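Local coordinates for hypothetical protein MerP (Cupriavidus metallidurans, PDB 1OSD), which binds mercury in the periplasm and probably passes it on to the inner-membrane mercury transporter as part of bacterial mercury resistance, at residues Q3-S8 and V45-A50; I19-A24 and A64-S69; K23-V28 and Q55-A60. All coordinates share one frame; numbering follows the deposited sequence.

Interaction 1. Residues Q3-S8 and V45-A50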
ATOM      1  N   GLN A   3       6.186  -1.660  11.813  1.00 39.32           N
ATOM      2  CA  GLN A   3       7.014  -1.289  10.675  1.00 39.03           C
ATOM      3  C   GLN A   3       6.327  -0.253   9.839  1.00 37.86           C
ATOM      4  O   GLN A   3       5.082  -0.209   9.818  1.00 36.41           O
ATOM      5  CB  GLN A   3       7.279  -2.474   9.757  1.00 40.84           C
ATOM      6  CG  GLN A   3       8.285  -3.488  10.096  1.00 44.45           C
ATOM      7  CD  GLN A   3       9.548  -2.945  10.709  1.00 52.75           C
ATOM      8  OE1 GLN A   3       9.930  -3.395  11.777  1.00 58.71           O
ATOM      9  NE2 GLN A   3      10.228  -2.040  10.012  1.00 58.22           N
ATOM     10  N   THR A   4       7.139   0.587   9.177  1.00 37.25           N
ATOM     11  CA  THR A   4       6.679   1.557   8.236  1.00 38.05           C
ATOM     12  C   THR A   4       7.411   1.382   6.903  1.00 39.08           C
ATOM     13  O   THR A   4       8.618   1.424   6.810  1.00 40.31           O
ATOM     14  CB  THR A   4       6.689   2.984   8.771  1.00 38.09           C
ATOM     15  OG1 THR A   4       5.555   3.183   9.657  1.00 41.21           O
ATOM     16  CG2 THR A   4       6.228   3.896   7.697  1.00 38.74           C
ATOM     17  N   VAL A   5       6.633   1.188   5.854  1.00 38.50           N
ATOM     18  CA  VAL A   5       7.150   1.002   4.509  1.00 35.84           C
ATOM     19  C   VAL A   5       6.432   1.936   3.545  1.00 36.73           C
ATOM     20  O   VAL A   5       5.235   2.183   3.662  1.00 38.25           O
ATOM     21  CB  VAL A   5       7.008  -0.451   4.080  1.00 34.73           C
ATOM     22  CG1 VAL A   5       5.545  -0.860   3.906  1.00 35.97           C
ATOM     23  CG2 VAL A   5       7.861  -0.759   2.789  1.00 38.60           C
ATOM     24  N   THR A   6       7.201   2.474   2.595  1.00 37.46           N
ATOM     25  CA  THR A   6       6.719   3.222   1.487  1.00 37.71           C
ATOM     26  C   THR A   6       6.727   2.416   0.194  1.00 37.16           C
ATOM     27  O   THR A   6       7.752   1.898  -0.263  1.00 34.58           O
ATOM     28  CB  THR A   6       7.525   4.545   1.268  1.00 37.21           C
ATOM     29  OG1 THR A   6       7.433   5.359   2.422  1.00 40.32           O
ATOM     30  CG2 THR A   6       6.885   5.369   0.168  1.00 40.18           C
ATOM     31  N   LEU A   7       5.588   2.498  -0.488  1.00 37.50           N
ATOM     32  CA  LEU A   7       5.375   1.716  -1.689  1.00 36.87           C
ATOM     33  C   LEU A   7       5.190   2.638  -2.822  1.00 36.79           C
ATOM     34  O   LEU A   7       4.524   3.669  -2.730  1.00 36.51           O
ATOM     35  CB  LEU A   7       4.185   0.780  -1.560  1.00 36.42           C
ATOM     36  CG  LEU A   7       4.134  -0.251  -0.437  1.00 38.49           C
ATOM     37  CD1 LEU A   7       2.819  -1.124  -0.499  1.00 30.64           C
ATOM     38  CD2 LEU A   7       5.444  -1.128  -0.402  1.00 39.38           C
ATOM     39  N   SER A   8       5.828   2.272  -3.920  1.00 35.07           N
ATOM     40  CA  SER A   8       5.655   2.945  -5.198  1.00 35.31           C
ATOM     41  C   SER A   8       4.539   2.281  -5.952  1.00 34.96           C
ATOM     42  O   SER A   8       4.607   1.083  -6.188  1.00 32.49           O
ATOM     43  CB  SER A   8       6.961   2.988  -5.995  0.50 35.12           C
ATOM     44  OG  SER A   8       7.853   3.763  -5.234  0.50 37.67           O
ATOM     45  N   VAL A  45       2.670   2.704   4.590  1.00 38.83           N
ATOM     46  CA  VAL A  45       1.886   1.711   5.326  1.00 37.62           C
ATOM     47  C   VAL A  45       2.604   1.395   6.575  1.00 38.41           C
ATOM     48  O   VAL A  45       3.783   1.049   6.559  1.00 39.36           O
ATOM     49  CB  VAL A  45       1.760   0.400   4.541  1.00 38.33           C
ATOM     50  CG1 VAL A  45       0.833  -0.595   5.272  1.00 39.39           C
ATOM     51  CG2 VAL A  45       1.368   0.638   3.113  1.00 40.19           C
ATOM     52  N   THR A  46       1.892   1.568   7.684  1.00 38.22           N
ATOM     53  CA  THR A  46       2.364   1.207   9.025  1.00 36.81           C
ATOM     54  C   THR A  46       1.614  -0.098   9.435  1.00 36.79           C
ATOM     55  O   THR A  46       0.387  -0.216   9.334  1.00 32.82           O
ATOM     56  CB  THR A  46       2.042   2.276  10.028  1.00 36.37           C
ATOM     57  OG1 THR A  46       2.827   3.445   9.782  1.00 36.93           O
ATOM     58  CG2 THR A  46       2.427   1.809  11.452  1.00 37.04           C
ATOM     59  N   PHE A  47       2.394  -1.082   9.808  1.00 35.63           N
ATOM     60  CA  PHE A  47       1.822  -2.403   9.985  1.00 36.80           C
ATOM     61  C   PHE A  47       2.634  -3.229  10.989  1.00 35.94           C
ATOM     62  O   PHE A  47       3.843  -2.932  11.318  1.00 34.03           O
ATOM     63  CB  PHE A  47       1.766  -3.138   8.615  1.00 35.70           C
ATOM     64  CG  PHE A  47       3.132  -3.560   8.094  1.00 35.45           C
ATOM     65  CD1 PHE A  47       3.651  -4.810   8.411  1.00 31.67           C
ATOM     66  CD2 PHE A  47       3.911  -2.701   7.245  1.00 34.66           C
ATOM     67  CE1 PHE A  47       4.928  -5.236   7.937  1.00 28.40           C
ATOM     68  CE2 PHE A  47       5.236  -3.100   6.827  1.00 34.35           C
ATOM     69  CZ  PHE A  47       5.721  -4.399   7.168  1.00 33.90           C
ATOM     70  N   ASP A  48       1.987  -4.328  11.423  1.00 37.31           N
ATOM     71  CA  ASP A  48       2.655  -5.253  12.311  1.00 36.30           C
ATOM     72  C   ASP A  48       3.225  -6.456  11.606  1.00 37.58           C
ATOM     73  O   ASP A  48       2.459  -7.227  11.052  1.00 38.01           O
ATOM     74  CB  ASP A  48       1.665  -5.587  13.393  1.00 36.95           C
ATOM     75  CG  ASP A  48       2.257  -6.423  14.485  1.00 31.55           C
ATOM     76  OD1 ASP A  48       1.500  -6.695  15.496  1.00 36.18           O
ATOM     77  OD2 ASP A  48       3.364  -6.986  14.418  1.00 33.49           O
ATOM     78  N   ASP A  49       4.559  -6.579  11.611  1.00 36.84           N
ATOM     79  CA  ASP A  49       5.309  -7.534  10.828  1.00 38.46           C
ATOM     80  C   ASP A  49       5.244  -8.978  11.354  1.00 37.76           C
ATOM     81  O   ASP A  49       5.664  -9.918  10.663  1.00 35.53           O
ATOM     82  CB  ASP A  49       6.719  -7.126  10.624  1.00 39.33           C
ATOM     83  CG  ASP A  49       7.588  -7.278  11.877  1.00 41.43           C
ATOM     84  OD1 ASP A  49       8.715  -6.817  11.766  1.00 36.13           O
ATOM     85  OD2 ASP A  49       7.272  -7.797  12.986  1.00 44.35           O
ATOM     86  N   ALA A  50       4.626  -9.114  12.540  1.00 36.08           N
ATOM     87  CA  ALA A  50       4.205 -10.361  13.060  1.00 37.03           C
ATOM     88  C   ALA A  50       2.907 -10.824  12.478  1.00 37.38           C
ATOM     89  O   ALA A  50       2.580 -12.009  12.685  1.00 39.78           O
ATOM     90  CB  ALA A  50       3.974 -10.252  14.581  1.00 38.57           C
TER
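Gln3 pairs with Phe47, Thr4 with Thr46 and Val5 with Val45, joining strands 3-8 and 45-48 as antiparallel neighbours whose directions differ by 142°. Gln3-Phe47 and Val5-Val45 are hydrogen-bonded pairs, each exchanging two N-H...O bonds, the shortest from Gln3 N to Phe47 O at 2.7 Å. Between them lies the non-hydrogen-bonded pair, where Thr46 CA approaches Gln3 O to 3.2 Å in a CA-H...O contact.

On the face bearing Gln3, Val5, Val45 and Phe47, the phenyl ring is the main bump. Phe47 CG stands between its own N and carbonyl carbon (chi1 71°), and the ring leans toward strand 3-8. Gln3 CB sits over one ring face, 3.9 Å from the centroid and displaced toward CE2 and CZ, a CH-pi contact. Val5 CG1 meets the same ring at its edge, 3.7 Å from CE2, and also lies 4.0 Å from Val45 CB; this methyl thus fills the notch between the phenyl edge and the valine branch point. Farther out, Gln3 CG comes near Asp49 CB and OD1, the two side chains crossing obliquely, and the bend at chi2 carries the amide on, its plane 17° from that of the carboxylate. The polar partner of Asp49 is elsewhere: its OD2 bonds to Ala1 N. Asp48 OD2 also bonds to Ala1 N and, by accepting from Ala50 N, forms an Asx turn at the end of the strand.

On the opposite face, Thr4 OG1 and Thr46 OG1 are hydrogen-bonded at 2.7 Å.

Strand 42-48 is flanked by strand 31-37 on its other edge, while strand 2-8 lies between it and 69-70. Helix 54-63 packs over the apolar face, where Leu57 touches Val5, Val45 and Phe47.

Interaction 2. Residues I19-A24 and A64-S69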
ATOM      1  N   ILE A  19      -7.587   6.146  -3.418  1.00 34.35           N
ATOM      2  CA  ILE A  19      -8.508   5.522  -2.498  1.00 36.16           C
ATOM      3  C   ILE A  19      -8.697   4.035  -2.731  1.00 35.35           C
ATOM      4  O   ILE A  19      -8.838   3.260  -1.769  1.00 35.71           O
ATOM      5  CB  ILE A  19      -9.797   6.332  -2.444  1.00 36.66           C
ATOM      6  CG1 ILE A  19      -9.478   7.671  -1.675  1.00 40.58           C
ATOM      7  CG2 ILE A  19     -10.945   5.493  -1.847  1.00 38.24           C
ATOM      8  CD1 ILE A  19     -10.622   8.392  -1.132  1.00 45.00           C
ATOM      9  N   THR A  20      -8.571   3.644  -3.966  1.00 34.57           N
ATOM     10  CA  THR A  20      -8.644   2.280  -4.352  1.00 35.07           C
ATOM     11  C   THR A  20      -7.534   1.553  -3.631  1.00 34.56           C
ATOM     12  O   THR A  20      -7.745   0.446  -3.112  1.00 36.55           O
ATOM     13  CB  THR A  20      -8.586   2.081  -5.872  1.00 34.35           C
ATOM     14  OG1 THR A  20      -9.771   2.588  -6.523  1.00 31.40           O
ATOM     15  CG2 THR A  20      -8.560   0.529  -6.205  1.00 36.19           C
ATOM     16  N   VAL A  21      -6.369   2.154  -3.604  1.00 35.20           N
ATOM     17  CA  VAL A  21      -5.131   1.532  -3.089  1.00 34.81           C
ATOM     18  C   VAL A  21      -5.184   1.501  -1.572  1.00 36.17           C
ATOM     19  O   VAL A  21      -4.964   0.465  -0.967  1.00 37.46           O
ATOM     20  CB  VAL A  21      -3.846   2.193  -3.625  1.00 34.72           C
ATOM     21  CG1 VAL A  21      -2.483   1.666  -2.739  1.00 34.93           C
ATOM     22  CG2 VAL A  21      -3.696   2.093  -5.238  1.00 36.34           C
ATOM     23  N   LYS A  22      -5.597   2.624  -0.975  1.00 35.56           N
ATOM     24  CA  LYS A  22      -5.703   2.803   0.389  1.00 33.03           C
ATOM     25  C   LYS A  22      -6.650   1.709   0.904  1.00 35.17           C
ATOM     26  O   LYS A  22      -6.284   0.991   1.830  1.00 38.37           O
ATOM     27  CB  LYS A  22      -6.247   4.193   0.705  1.00 32.97           C
ATOM     28  CG  LYS A  22      -6.371   4.512   2.256  1.00 33.89           C
ATOM     29  CD  LYS A  22      -6.710   6.012   2.417  1.00 40.31           C
ATOM     30  CE  LYS A  22      -6.298   6.746   3.652  1.00 44.48           C
ATOM     31  NZ  LYS A  22      -6.016   5.963   4.909  1.00 45.88           N
ATOM     32  N   LYS A  23      -7.859   1.610   0.365  1.00 35.77           N
ATOM     33  CA  LYS A  23      -8.817   0.585   0.770  1.00 38.13           C
ATOM     34  C   LYS A  23      -8.218  -0.832   0.737  1.00 38.57           C
ATOM     35  O   LYS A  23      -8.245  -1.565   1.751  1.00 35.96           O
ATOM     36  CB  LYS A  23     -10.081   0.586  -0.111  1.00 37.17           C
ATOM     37  CG  LYS A  23     -10.917   1.833   0.107  1.00 43.64           C
ATOM     38  CD  LYS A  23     -12.411   1.732  -0.307  1.00 50.44           C
ATOM     39  CE  LYS A  23     -13.130   3.174  -0.181  1.00 52.36           C
ATOM     40  NZ  LYS A  23     -14.212   3.372  -1.210  1.00 54.00           N
ATOM     41  N   ALA A  24      -7.671  -1.201  -0.437  1.00 35.91           N
ATOM     42  CA  ALA A  24      -7.016  -2.508  -0.556  1.00 35.97           C
ATOM     43  C   ALA A  24      -5.979  -2.798   0.491  1.00 35.28           C
ATOM     44  O   ALA A  24      -6.026  -3.876   1.151  1.00 38.68           O
ATOM     45  CB  ALA A  24      -6.467  -2.738  -2.007  1.00 36.15           C
ATOM     46  N   ALA A  64      -5.813  -5.449  -6.558  1.00 32.38           N
ATOM     47  CA  ALA A  64      -6.707  -4.396  -6.835  1.00 33.37           C
ATOM     48  C   ALA A  64      -6.417  -3.696  -8.150  1.00 32.33           C
ATOM     49  O   ALA A  64      -7.152  -2.762  -8.503  1.00 33.84           O
ATOM     50  CB  ALA A  64      -6.669  -3.381  -5.689  1.00 35.19           C
ATOM     51  N   GLY A  65      -5.318  -4.079  -8.818  1.00 33.86           N
ATOM     52  CA  GLY A  65      -5.042  -3.572 -10.155  1.00 34.96           C
ATOM     53  C   GLY A  65      -3.754  -2.813 -10.289  1.00 34.76           C
ATOM     54  O   GLY A  65      -3.368  -2.511 -11.419  1.00 37.37           O
ATOM     55  N   TYR A  66      -3.071  -2.530  -9.154  1.00 34.76           N
ATOM     56  CA  TYR A  66      -2.002  -1.596  -9.053  1.00 32.98           C
ATOM     57  C   TYR A  66      -0.802  -2.227  -8.320  1.00 34.49           C
ATOM     58  O   TYR A  66      -0.548  -1.981  -7.127  1.00 34.02           O
ATOM     59  CB  TYR A  66      -2.500  -0.302  -8.374  1.00 31.92           C
ATOM     60  CG  TYR A  66      -3.817   0.192  -8.943  1.00 35.92           C
ATOM     61  CD1 TYR A  66      -3.836   1.133  -9.974  1.00 38.69           C
ATOM     62  CD2 TYR A  66      -5.046  -0.255  -8.437  1.00 35.87           C
ATOM     63  CE1 TYR A  66      -5.053   1.633 -10.481  1.00 34.85           C
ATOM     64  CE2 TYR A  66      -6.269   0.259  -8.947  1.00 35.50           C
ATOM     65  CZ  TYR A  66      -6.252   1.162  -9.944  1.00 31.23           C
ATOM     66  OH  TYR A  66      -7.404   1.531 -10.560  1.00 36.96           O
ATOM     67  N   PRO A  67      -0.056  -3.060  -9.059  1.00 36.44           N
ATOM     68  CA  PRO A  67       1.153  -3.700  -8.553  1.00 38.02           C
ATOM     69  C   PRO A  67       2.092  -2.656  -7.922  1.00 37.20           C
ATOM     70  O   PRO A  67       2.089  -1.573  -8.428  1.00 38.73           O
ATOM     71  CB  PRO A  67       1.738  -4.395  -9.831  1.00 37.32           C
ATOM     72  CG  PRO A  67       0.505  -4.739 -10.612  1.00 38.42           C
ATOM     73  CD  PRO A  67      -0.295  -3.463 -10.451  1.00 38.40           C
ATOM     74  N   SER A  68       2.852  -2.995  -6.882  1.00 36.83           N
ATOM     75  CA  SER A  68       3.727  -2.025  -6.240  1.00 34.33           C
ATOM     76  C   SER A  68       4.994  -2.718  -5.769  1.00 34.37           C
ATOM     77  O   SER A  68       5.077  -3.889  -5.871  1.00 36.65           O
ATOM     78  CB  SER A  68       2.991  -1.363  -5.125  1.00 34.95           C
ATOM     79  OG  SER A  68       2.791  -2.259  -4.022  1.00 28.53           O
ATOM     80  N   SER A  69       6.001  -1.941  -5.379  1.00 35.07           N
ATOM     81  CA  SER A  69       7.305  -2.334  -4.859  1.00 34.45           C
ATOM     82  C   SER A  69       7.697  -1.300  -3.823  1.00 34.87           C
ATOM     83  O   SER A  69       7.138  -0.258  -3.746  1.00 33.09           O
ATOM     84  CB  SER A  69       8.311  -2.309  -5.954  1.00 36.68           C
ATOM     85  OG  SER A  69       8.283  -1.080  -6.640  1.00 39.87           O
TER
HETATM   86  O   HOH W   1      -9.308   2.514  -9.337  1.00 34.58           O
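Tyr66 reaches from the loop after helix 54-63 toward Thr20 and Val21 on helix 17-26. Its CB lies 4.1 Å from Val21 CG2, and with CG anti to the carbonyl carbon (chi1 -47°) the root of the ring lies by the same methyl, which is about equally near CG and CD2. Farther along, CE2 meets Thr20 CG2 at 3.6 Å, the two side chains crossing at about a right angle. At the tip, Tyr66 OH is 2.5 Å from a water, a short distance, and Thr20 OG1 binds this water at 2.9 Å, which links the two hydroxyls. Thr20 therefore offers its methyl to the ring and its oxygen to the water.

In the ferredoxin-like fold of heavy-metal-associated domains, the first helix begins at the second cysteine of the CxxC motif, here oxidised to the Cys14-Cys17 disulfide. The Tyr66 side chain also touches this motif, so the aromatic group lies beside the probable mercury site.

Two residues earlier, Ala64 CB faces Ala24 CB at 3.7 Å, two small side chains in contact at the closest CA pair of the segments. Gly65 closes helix 54-63 in a Schellman motif; its phi of +120° ends the helix, with two bonds back into the last turn. The carbonyl oxygen of Tyr66 is hydrogen-bonded to Thr61 OG1.

Interaction 3. Residues K23-V28 and Q55-A60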
ATOM      1  N   LYS A  23      -7.859   1.610   0.365  1.00 35.77           N
ATOM      2  CA  LYS A  23      -8.817   0.585   0.770  1.00 38.13           C
ATOM      3  C   LYS A  23      -8.218  -0.832   0.737  1.00 38.57           C
ATOM      4  O   LYS A  23      -8.245  -1.565   1.751  1.00 35.96           O
ATOM      5  CB  LYS A  23     -10.081   0.586  -0.111  1.00 37.17           C
ATOM      6  CG  LYS A  23     -10.917   1.833   0.107  1.00 43.64           C
ATOM      7  CD  LYS A  23     -12.411   1.732  -0.307  1.00 50.44           C
ATOM      8  CE  LYS A  23     -13.130   3.174  -0.181  1.00 52.36           C
ATOM      9  NZ  LYS A  23     -14.212   3.372  -1.210  1.00 54.00           N
ATOM     10  N   ALA A  24      -7.671  -1.201  -0.437  1.00 35.91           N
ATOM     11  CA  ALA A  24      -7.016  -2.508  -0.556  1.00 35.97           C
ATOM     12  C   ALA A  24      -5.979  -2.798   0.491  1.00 35.28           C
ATOM     13  O   ALA A  24      -6.026  -3.876   1.151  1.00 38.68           O
ATOM     14  CB  ALA A  24      -6.467  -2.738  -2.007  1.00 36.15           C
ATOM     15  N   ILE A  25      -5.163  -1.828   0.880  1.00 34.70           N
ATOM     16  CA  ILE A  25      -4.165  -2.127   1.917  1.00 34.46           C
ATOM     17  C   ILE A  25      -4.756  -2.222   3.305  1.00 34.42           C
ATOM     18  O   ILE A  25      -4.431  -3.086   4.101  1.00 30.17           O
ATOM     19  CB  ILE A  25      -2.990  -1.116   1.819  0.50 34.22           C
ATOM     20  CG1 ILE A  25      -2.379  -1.276   0.430  0.50 34.22           C
ATOM     21  CG2 ILE A  25      -1.873  -1.439   2.838  0.50 33.98           C
ATOM     22  CD1 ILE A  25      -1.398  -0.192   0.064  0.50 36.39           C
ATOM     23  N   SER A  26      -5.674  -1.307   3.565  1.00 38.21           N
ATOM     24  CA  SER A  26      -6.234  -1.129   4.874  1.00 39.83           C
ATOM     25  C   SER A  26      -7.015  -2.379   5.300  1.00 41.34           C
ATOM     26  O   SER A  26      -7.121  -2.653   6.494  1.00 40.43           O
ATOM     27  CB  SER A  26      -7.117   0.144   4.906  1.00 40.20           C
ATOM     28  OG  SER A  26      -6.308   1.342   4.955  1.00 40.27           O
ATOM     29  N   LYS A  27      -7.573  -3.104   4.320  1.00 43.64           N
ATOM     30  CA  LYS A  27      -8.226  -4.397   4.561  1.00 45.47           C
ATOM     31  C   LYS A  27      -7.277  -5.494   5.067  1.00 44.68           C
ATOM     32  O   LYS A  27      -7.746  -6.478   5.645  1.00 45.94           O
ATOM     33  CB  LYS A  27      -8.949  -4.921   3.297  1.00 47.68           C
ATOM     34  CG  LYS A  27     -10.373  -4.280   3.026  1.00 53.47           C
ATOM     35  CD  LYS A  27     -11.347  -5.262   2.199  1.00 57.99           C
ATOM     36  CE  LYS A  27     -11.194  -5.223   0.623  1.00 61.86           C
ATOM     37  NZ  LYS A  27      -9.828  -5.654  -0.021  1.00 59.92           N
ATOM     38  N   VAL A  28      -5.971  -5.351   4.865  1.00 41.52           N
ATOM     39  CA  VAL A  28      -4.992  -6.371   5.280  1.00 41.89           C
ATOM     40  C   VAL A  28      -4.852  -6.385   6.765  1.00 42.43           C
ATOM     41  O   VAL A  28      -4.498  -5.384   7.361  1.00 39.53           O
ATOM     42  CB  VAL A  28      -3.652  -6.190   4.594  1.00 41.20           C
ATOM     43  CG1 VAL A  28      -2.638  -7.247   5.049  1.00 42.85           C
ATOM     44  CG2 VAL A  28      -3.859  -6.386   3.014  1.00 42.12           C
ATOM     45  N   GLN A  55       5.356  -8.301   1.192  1.00 40.09           N
ATOM     46  CA  GLN A  55       4.853  -9.088   0.098  1.00 41.04           C
ATOM     47  C   GLN A  55       3.341  -9.233   0.112  1.00 39.24           C
ATOM     48  O   GLN A  55       2.719  -9.189  -0.916  1.00 36.60           O
ATOM     49  CB  GLN A  55       5.613 -10.420  -0.029  1.00 42.79           C
ATOM     50  CG  GLN A  55       4.793 -11.716  -0.044  1.00 50.64           C
ATOM     51  CD  GLN A  55       4.054 -11.986  -1.352  1.00 61.07           C
ATOM     52  OE1 GLN A  55       4.496 -11.532  -2.448  1.00 71.97           O
ATOM     53  NE2 GLN A  55       2.911 -12.690  -1.258  1.00 58.97           N
ATOM     54  N   LYS A  56       2.742  -9.386   1.293  1.00 38.17           N
ATOM     55  CA  LYS A  56       1.314  -9.467   1.381  1.00 37.41           C
ATOM     56  C   LYS A  56       0.700  -8.129   1.043  1.00 35.79           C
ATOM     57  O   LYS A  56      -0.387  -8.066   0.529  1.00 33.21           O
ATOM     58  CB  LYS A  56       0.894  -9.918   2.784  1.00 37.69           C
ATOM     59  CG  LYS A  56       1.211 -11.422   3.151  1.00 42.53           C
ATOM     60  CD  LYS A  56       0.305 -12.476   2.450  1.00 49.93           C
ATOM     61  CE  LYS A  56       0.682 -13.946   2.827  1.00 49.80           C
ATOM     62  NZ  LYS A  56       0.845 -14.028   4.319  1.00 55.83           N
ATOM     63  N   LEU A  57       1.344  -7.028   1.385  1.00 35.77           N
ATOM     64  CA  LEU A  57       0.882  -5.708   0.977  1.00 35.56           C
ATOM     65  C   LEU A  57       0.926  -5.444  -0.553  1.00 35.40           C
ATOM     66  O   LEU A  57      -0.014  -4.927  -1.210  1.00 30.12           O
ATOM     67  CB  LEU A  57       1.723  -4.593   1.734  1.00 35.11           C
ATOM     68  CG  LEU A  57       1.625  -4.583   3.226  1.00 40.03           C
ATOM     69  CD1 LEU A  57       2.569  -3.482   3.746  1.00 41.17           C
ATOM     70  CD2 LEU A  57       0.138  -4.389   3.803  1.00 40.93           C
ATOM     71  N   THR A  58       2.051  -5.815  -1.133  1.00 37.30           N
ATOM     72  CA  THR A  58       2.203  -5.591  -2.568  1.00 36.98           C
ATOM     73  C   THR A  58       1.280  -6.574  -3.323  1.00 37.87           C
ATOM     74  O   THR A  58       0.770  -6.218  -4.410  1.00 38.34           O
ATOM     75  CB  THR A  58       3.661  -5.690  -3.022  1.00 37.09           C
ATOM     76  OG1 THR A  58       4.045  -7.006  -2.838  1.00 33.99           O
ATOM     77  CG2 THR A  58       4.718  -4.777  -2.167  1.00 38.93           C
ATOM     78  N   LYS A  59       0.984  -7.759  -2.747  1.00 38.63           N
ATOM     79  CA  LYS A  59      -0.054  -8.615  -3.345  1.00 36.72           C
ATOM     80  C   LYS A  59      -1.391  -7.914  -3.222  1.00 36.84           C
ATOM     81  O   LYS A  59      -2.141  -7.867  -4.145  1.00 38.52           O
ATOM     82  CB  LYS A  59      -0.099 -10.018  -2.768  1.00 40.62           C
ATOM     83  CG  LYS A  59      -1.442 -10.769  -2.918  1.00 41.20           C
ATOM     84  CD  LYS A  59      -1.549 -11.916  -4.008  1.00 52.12           C
ATOM     85  CE  LYS A  59      -2.339 -13.197  -3.440  1.00 56.73           C
ATOM     86  NZ  LYS A  59      -3.704 -12.947  -2.790  1.00 54.56           N
ATOM     87  N   ALA A  60      -1.745  -7.328  -2.094  1.00 36.41           N
ATOM     88  CA  ALA A  60      -3.054  -6.720  -2.031  1.00 37.34           C
ATOM     89  C   ALA A  60      -3.271  -5.643  -3.135  1.00 36.15           C
ATOM     90  O   ALA A  60      -4.413  -5.417  -3.640  1.00 34.31           O
ATOM     91  CB  ALA A  60      -3.229  -6.085  -0.633  1.00 37.41           C
TER
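Ala24 and Ala60 mark the closest backbone approach of segments 23-28 and 55-60, their CA atoms 6.0 Å apart. Such proximity is possible because both side chains end at CB: Ala24 CB rests 3.8 Å from Ala60 O, and Ala60 CB lies 4.0 Å from Ala24 O, each methyl facing the backbone of the other segment.

Ala60 CB also meets Val28 CG2, at 3.7 Å; the other methyl, CG1, is anti to the backbone N (chi1 179°) and comes 4.2 Å from Leu57 CD2. Val28 thus straddles one turn of the partner helix, one branch on Ala60 and the other on Leu57. From Ile25, in one of its two modelled conformers, CG2 approaches Leu57 CD2 to 3.7 Å, the two side chains crossing at about a right angle. Leu57 CD2 is therefore shared by Ile25 and Val28, and the side-chain to side-chain contacts are all apolar. Behind them, within helix 54-63, Gln55 O accepts from Lys59 N and from Thr58 OG1, both reaching it from the same face of its carbonyl plane.

Together the two helices pack against one side of the antiparallel sheet, as expected for a ferredoxin-like fold. Leu57 also reaches Val31 on strand 31-37, while Ile25 rests on Val34, Ala43 and Val45. Val28, just beyond helix 17-26, also packs on Thr52 in the loop that leads from strand 42-48 into helix 54-63.

In the fold
Interaction 1 lies in the sheet of one small heavy-metal-associated domain, while interactions 2 and 3 belong to the helical layer packed on it. Interaction 3 packs helix 17-26 against helix 54-63, and interaction 2 joins the first of these helices to the loop after the second. Centres of interactions 2 and 3 are about 7 Å apart and both use Ala24; interaction 1 has its centre about 10 Å from that of interaction 3, touching it through Val45 and Leu57, and about 14 Å from that of interaction 2, where Ser8 N probably bonds to Ser69 O. Along the chain the segments of interaction 1 alternate with those of the others, which knits sheet and helices into one compact domain.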